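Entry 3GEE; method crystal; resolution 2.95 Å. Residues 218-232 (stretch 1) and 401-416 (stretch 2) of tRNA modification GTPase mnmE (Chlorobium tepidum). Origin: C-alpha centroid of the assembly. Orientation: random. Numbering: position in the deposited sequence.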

# COMPACT_ATOMS: atom_id res chain seq x y z
N ASN A 218 9.88 -30.96 -26.30
CA ASN A 218 11.26 -30.49 -26.37
C ASN A 218 11.41 -29.02 -26.74
O ASN A 218 12.32 -28.35 -26.26
CB ASN A 218 12.11 -31.37 -27.30
CG ASN A 218 12.88 -32.44 -26.54
OD1 ASN A 218 14.11 -32.44 -26.52
ND2 ASN A 218 12.15 -33.36 -25.91
N ARG A 219 10.50 -28.51 -27.58
CA ARG A 219 10.46 -27.08 -27.89
C ARG A 219 10.27 -26.28 -26.60
O ARG A 219 10.88 -25.22 -26.42
CB ARG A 219 9.35 -26.76 -28.90
CG ARG A 219 9.23 -25.27 -29.23
CD ARG A 219 8.05 -24.96 -30.15
NE ARG A 219 8.44 -24.93 -31.56
CZ ARG A 219 7.80 -24.25 -32.51
NH1 ARG A 219 6.73 -23.51 -32.21
NH2 ARG A 219 8.23 -24.29 -33.77
N LEU A 220 9.45 -26.81 -25.69
CA LEU A 220 9.16 -26.17 -24.42
C LEU A 220 10.32 -26.26 -23.43
O LEU A 220 10.78 -25.23 -22.94
CB LEU A 220 7.87 -26.72 -23.80
CG LEU A 220 6.56 -26.57 -24.58
CD1 LEU A 220 5.45 -27.33 -23.89
CD2 LEU A 220 6.17 -25.11 -24.77
N ILE A 221 10.81 -27.47 -23.16
CA ILE A 221 11.93 -27.66 -22.23
C ILE A 221 13.12 -26.76 -22.57
O ILE A 221 13.93 -26.43 -21.71
CB ILE A 221 12.41 -29.15 -22.12
CG1 ILE A 221 13.09 -29.62 -23.41
CG2 ILE A 221 11.27 -30.07 -21.74
CD1 ILE A 221 14.08 -30.77 -23.23
N ASP A 222 13.19 -26.36 -23.84
CA ASP A 222 14.25 -25.48 -24.33
C ASP A 222 14.08 -24.04 -23.87
O ASP A 222 15.07 -23.38 -23.53
CB ASP A 222 14.34 -25.54 -25.86
CG ASP A 222 14.99 -26.82 -26.37
OD1 ASP A 222 14.72 -27.19 -27.53
OD2 ASP A 222 15.77 -27.45 -25.63
N SER A 223 12.84 -23.55 -23.84
CA SER A 223 12.57 -22.15 -23.52
C SER A 223 12.89 -21.77 -22.07
O SER A 223 13.06 -20.59 -21.75
CB SER A 223 11.11 -21.78 -23.85
OG SER A 223 10.19 -22.49 -23.05
N TYR A 224 12.99 -22.78 -21.20
CA TYR A 224 13.27 -22.56 -19.77
C TYR A 224 14.59 -21.83 -19.53
O TYR A 224 14.75 -21.14 -18.52
CB TYR A 224 13.23 -23.88 -19.00
CG TYR A 224 13.52 -23.74 -17.53
CD1 TYR A 224 14.65 -24.34 -16.96
CD2 TYR A 224 12.68 -23.00 -16.69
CE1 TYR A 224 14.92 -24.22 -15.60
CE2 TYR A 224 12.94 -22.87 -15.33
CZ TYR A 224 14.07 -23.48 -14.80
OH TYR A 224 14.33 -23.35 -13.45
N GLN A 225 15.53 -21.97 -20.47
CA GLN A 225 16.82 -21.28 -20.41
C GLN A 225 16.62 -19.77 -20.44
O GLN A 225 17.19 -19.04 -19.62
CB GLN A 225 17.73 -21.74 -21.55
CG GLN A 225 19.22 -21.82 -21.19
CD GLN A 225 19.61 -23.12 -20.50
OE1 GLN A 225 18.88 -23.65 -19.66
NE2 GLN A 225 20.78 -23.64 -20.86
N HIS A 226 15.79 -19.30 -21.38
CA HIS A 226 15.41 -17.88 -21.45
C HIS A 226 14.41 -17.53 -20.36
O HIS A 226 14.51 -16.47 -19.74
CB HIS A 226 14.79 -17.55 -22.82
CG HIS A 226 15.79 -17.21 -23.87
ND1 HIS A 226 16.53 -16.04 -23.85
CD2 HIS A 226 16.18 -17.87 -24.99
CE1 HIS A 226 17.32 -16.00 -24.90
NE2 HIS A 226 17.14 -17.10 -25.61
N GLY A 227 13.46 -18.43 -20.13
CA GLY A 227 12.36 -18.23 -19.19
C GLY A 227 12.77 -17.94 -17.77
O GLY A 227 12.28 -16.99 -17.16
N ARG A 228 13.69 -18.74 -17.24
CA ARG A 228 14.21 -18.56 -15.87
C ARG A 228 14.84 -17.17 -15.70
O ARG A 228 14.68 -16.54 -14.65
CB ARG A 228 15.22 -19.65 -15.52
CG ARG A 228 15.32 -19.94 -14.02
CD ARG A 228 16.57 -20.75 -13.67
NE ARG A 228 17.77 -19.91 -13.66
CZ ARG A 228 19.00 -20.35 -13.40
NH1 ARG A 228 19.23 -21.63 -13.13
NH2 ARG A 228 20.01 -19.50 -13.42
N ILE A 229 15.54 -16.72 -16.73
CA ILE A 229 16.14 -15.39 -16.76
C ILE A 229 15.07 -14.30 -16.67
O ILE A 229 15.18 -13.38 -15.88
CB ILE A 229 17.01 -15.20 -18.02
CG1 ILE A 229 18.35 -15.93 -17.84
CG2 ILE A 229 17.24 -13.72 -18.31
CD1 ILE A 229 19.07 -16.23 -19.14
N VAL A 230 14.02 -14.43 -17.49
CA VAL A 230 12.93 -13.46 -17.50
C VAL A 230 12.18 -13.44 -16.17
O VAL A 230 11.88 -12.38 -15.63
CB VAL A 230 11.95 -13.72 -18.67
CG1 VAL A 230 10.86 -12.68 -18.68
CG2 VAL A 230 12.68 -13.69 -20.00
N SER A 231 11.90 -14.63 -15.64
CA SER A 231 11.19 -14.80 -14.37
C SER A 231 11.98 -14.37 -13.15
O SER A 231 11.57 -13.44 -12.44
CB SER A 231 10.77 -16.25 -14.19
OG SER A 231 10.77 -16.63 -12.83
N GLU A 232 13.09 -15.06 -12.88
CA GLU A 232 13.87 -14.80 -11.67
C GLU A 232 15.24 -14.16 -11.93
O GLU A 232 16.08 -14.10 -11.03
CB GLU A 232 13.99 -16.06 -10.80
CG GLU A 232 14.59 -17.28 -11.48
CD GLU A 232 14.32 -18.56 -10.70
OE1 GLU A 232 15.21 -19.44 -10.67
OE2 GLU A 232 13.22 -18.68 -10.12
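Stretch 2 401-416: KLHEASVLVTSLRHYE

A helix can hold a partner that is mostly not helical, and here a polar anchor, a gap and a flat ring take part. Residues 218-232 of the tRNA modification GTPase MnmE illustrate the principle. Stretch 1 is helical and kinked where the backbone N of Gln 225 and His 226 lack bonds to the preceding turn. Stretch 2 runs as loop, with a type I turn from His 403 to Ser 406 and an extended passage from Val 407 to Val 409, before Ser 411 sits at the N-cap position, right before a helix that begins at Leu 412. That helix crosses the first at -154°, nearly antiparallel, with the axes 9.8 Å apart at closest approach.

Near the start of stretch 1, Arg 219 reaches out to the loop: its CG lies 3.7 Å from Leu 402 CD1, and Leu 402 covers one face of the guanidinium. Ile 221 meets the later helix, its O 3.5 Å from CE1 at the ring edge of Tyr 415. Ser 223 is the anchor. Its OG accepts a nearly straight hydrogen bond from Val 409 N (3.0 Å) while donating to Leu 220 O (2.8 Å), so one hydroxyl ties the loop to the preceding helical turn.

Tyr 224 supplies the flat surface. Its ring forms an offset stack with Tyr 415, centroids 4.5 Å apart and planes at 21°, while its CB packs 3.8 Å from Val 409 CG1. One turn on, Gly 227 provides the gap: a CB here would point toward the loop and fall 2.1 Å from Val 409 O. Without it, that carbonyl settles close to the helix, receiving CA-H...O contacts from Tyr 224 CA (3.4 Å) and Gly 227 CA (3.6 Å). Farther along, Val 230 CG2 packs against Leu 408 CD1 at 3.9 Å, extending the contact by another turn.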

# COMPACT_ATOMS: atom_id res chain seq x y z
N LYS A 401 16.35 -18.17 -28.44
CA LYS A 401 15.03 -17.54 -28.63
C LYS A 401 14.32 -17.85 -29.97
O LYS A 401 14.67 -17.29 -31.02
CB LYS A 401 15.05 -16.04 -28.22
CG LYS A 401 14.64 -14.99 -29.26
CD LYS A 401 15.87 -14.36 -29.91
CE LYS A 401 15.50 -13.23 -30.84
NZ LYS A 401 16.71 -12.63 -31.48
N LEU A 402 13.34 -18.76 -29.91
CA LEU A 402 12.49 -19.10 -31.06
C LEU A 402 11.61 -17.93 -31.49
O LEU A 402 11.61 -16.88 -30.85
CB LEU A 402 11.62 -20.33 -30.75
CG LEU A 402 11.84 -21.60 -31.59
CD1 LEU A 402 11.59 -22.85 -30.76
CD2 LEU A 402 10.96 -21.60 -32.85
N HIS A 403 10.88 -18.11 -32.60
CA HIS A 403 9.90 -17.11 -33.05
C HIS A 403 8.94 -16.78 -31.91
O HIS A 403 8.42 -17.69 -31.25
CB HIS A 403 9.14 -17.62 -34.27
N GLU A 404 8.71 -15.49 -31.68
CA GLU A 404 8.08 -14.99 -30.45
C GLU A 404 6.71 -15.59 -30.10
O GLU A 404 6.21 -15.42 -28.99
CB GLU A 404 8.06 -13.45 -30.43
CG GLU A 404 6.83 -12.79 -31.07
CD GLU A 404 5.72 -12.54 -30.06
OE1 GLU A 404 4.58 -13.00 -30.30
OE2 GLU A 404 5.99 -11.90 -29.02
N ALA A 405 6.11 -16.30 -31.07
CA ALA A 405 4.86 -17.04 -30.85
C ALA A 405 5.01 -18.11 -29.77
O ALA A 405 4.12 -18.28 -28.94
CB ALA A 405 4.38 -17.66 -32.16
N SER A 406 6.15 -18.81 -29.78
CA SER A 406 6.46 -19.81 -28.76
C SER A 406 6.58 -19.17 -27.38
O SER A 406 7.46 -18.33 -27.14
CB SER A 406 7.75 -20.56 -29.11
OG SER A 406 7.57 -21.41 -30.23
N VAL A 407 5.67 -19.55 -26.49
CA VAL A 407 5.62 -19.02 -25.12
C VAL A 407 6.73 -19.60 -24.25
O VAL A 407 7.07 -20.78 -24.36
CB VAL A 407 4.24 -19.26 -24.46
CG1 VAL A 407 3.21 -18.31 -25.05
CG2 VAL A 407 3.80 -20.72 -24.59
N LEU A 408 7.28 -18.76 -23.38
CA LEU A 408 8.39 -19.16 -22.52
C LEU A 408 7.90 -19.93 -21.31
O LEU A 408 7.07 -19.44 -20.55
CB LEU A 408 9.19 -17.94 -22.05
CG LEU A 408 9.60 -16.84 -23.03
CD1 LEU A 408 10.28 -15.69 -22.29
CD2 LEU A 408 10.50 -17.36 -24.15
N VAL A 409 8.39 -21.15 -21.13
CA VAL A 409 8.14 -21.86 -19.88
C VAL A 409 9.10 -21.33 -18.82
O VAL A 409 10.29 -21.15 -19.08
CB VAL A 409 8.22 -23.41 -20.03
CG1 VAL A 409 9.63 -23.87 -20.32
CG2 VAL A 409 7.69 -24.10 -18.78
N THR A 410 8.56 -21.05 -17.64
CA THR A 410 9.37 -20.67 -16.50
C THR A 410 9.17 -21.69 -15.39
O THR A 410 8.43 -22.66 -15.57
CB THR A 410 8.98 -19.29 -15.96
OG1 THR A 410 8.51 -18.46 -17.03
CG2 THR A 410 10.18 -18.65 -15.32
N SER A 411 9.81 -21.47 -14.24
CA SER A 411 9.61 -22.30 -13.05
C SER A 411 10.15 -23.73 -13.19
O SER A 411 9.65 -24.54 -13.98
CB SER A 411 8.14 -22.28 -12.60
OG SER A 411 7.78 -23.47 -11.91
N LEU A 412 11.17 -24.01 -12.39
CA LEU A 412 11.77 -25.33 -12.28
C LEU A 412 10.73 -26.46 -12.29
O LEU A 412 10.88 -27.44 -13.03
CB LEU A 412 12.62 -25.38 -11.01
CG LEU A 412 13.46 -26.61 -10.66
CD1 LEU A 412 14.66 -26.74 -11.59
CD2 LEU A 412 13.92 -26.49 -9.22
N ARG A 413 9.67 -26.30 -11.49
CA ARG A 413 8.65 -27.34 -11.34
C ARG A 413 8.14 -27.85 -12.69
O ARG A 413 8.11 -29.07 -12.92
CB ARG A 413 7.48 -26.84 -10.48
CG ARG A 413 6.47 -27.92 -10.12
CD ARG A 413 5.28 -27.33 -9.37
NE ARG A 413 4.52 -26.39 -10.19
CZ ARG A 413 3.48 -26.72 -10.95
NH1 ARG A 413 3.07 -27.98 -11.00
NH2 ARG A 413 2.84 -25.79 -11.66
N HIS A 414 7.74 -26.92 -13.56
CA HIS A 414 7.23 -27.27 -14.89
C HIS A 414 8.31 -27.96 -15.72
O HIS A 414 8.06 -29.01 -16.32
CB HIS A 414 6.72 -26.04 -15.63
CG HIS A 414 6.01 -25.05 -14.76
ND1 HIS A 414 5.89 -23.71 -15.10
CD2 HIS A 414 5.38 -25.19 -13.57
CE1 HIS A 414 5.22 -23.08 -14.15
NE2 HIS A 414 4.90 -23.96 -13.21
N TYR A 415 9.50 -27.35 -15.75
CA TYR A 415 10.65 -27.88 -16.48
C TYR A 415 10.86 -29.35 -16.15
O TYR A 415 10.80 -30.21 -17.03
CB TYR A 415 11.89 -27.04 -16.16
CG TYR A 415 13.21 -27.52 -16.73
CD1 TYR A 415 13.48 -27.42 -18.10
CD2 TYR A 415 14.20 -28.03 -15.90
CE1 TYR A 415 14.71 -27.85 -18.62
CE2 TYR A 415 15.43 -28.45 -16.41
CZ TYR A 415 15.68 -28.36 -17.77
OH TYR A 415 16.90 -28.78 -18.26
N GLU A 416 11.07 -29.64 -14.86
CA GLU A 416 11.36 -31.00 -14.40
C GLU A 416 10.26 -31.97 -14.80
O GLU A 416 10.54 -33.11 -15.17
CB GLU A 416 11.58 -31.03 -12.89
CG GLU A 416 12.99 -30.62 -12.46
CD GLU A 416 13.09 -30.29 -10.97
OE1 GLU A 416 12.12 -29.74 -10.40
OE2 GLU A 416 14.15 -30.57 -10.38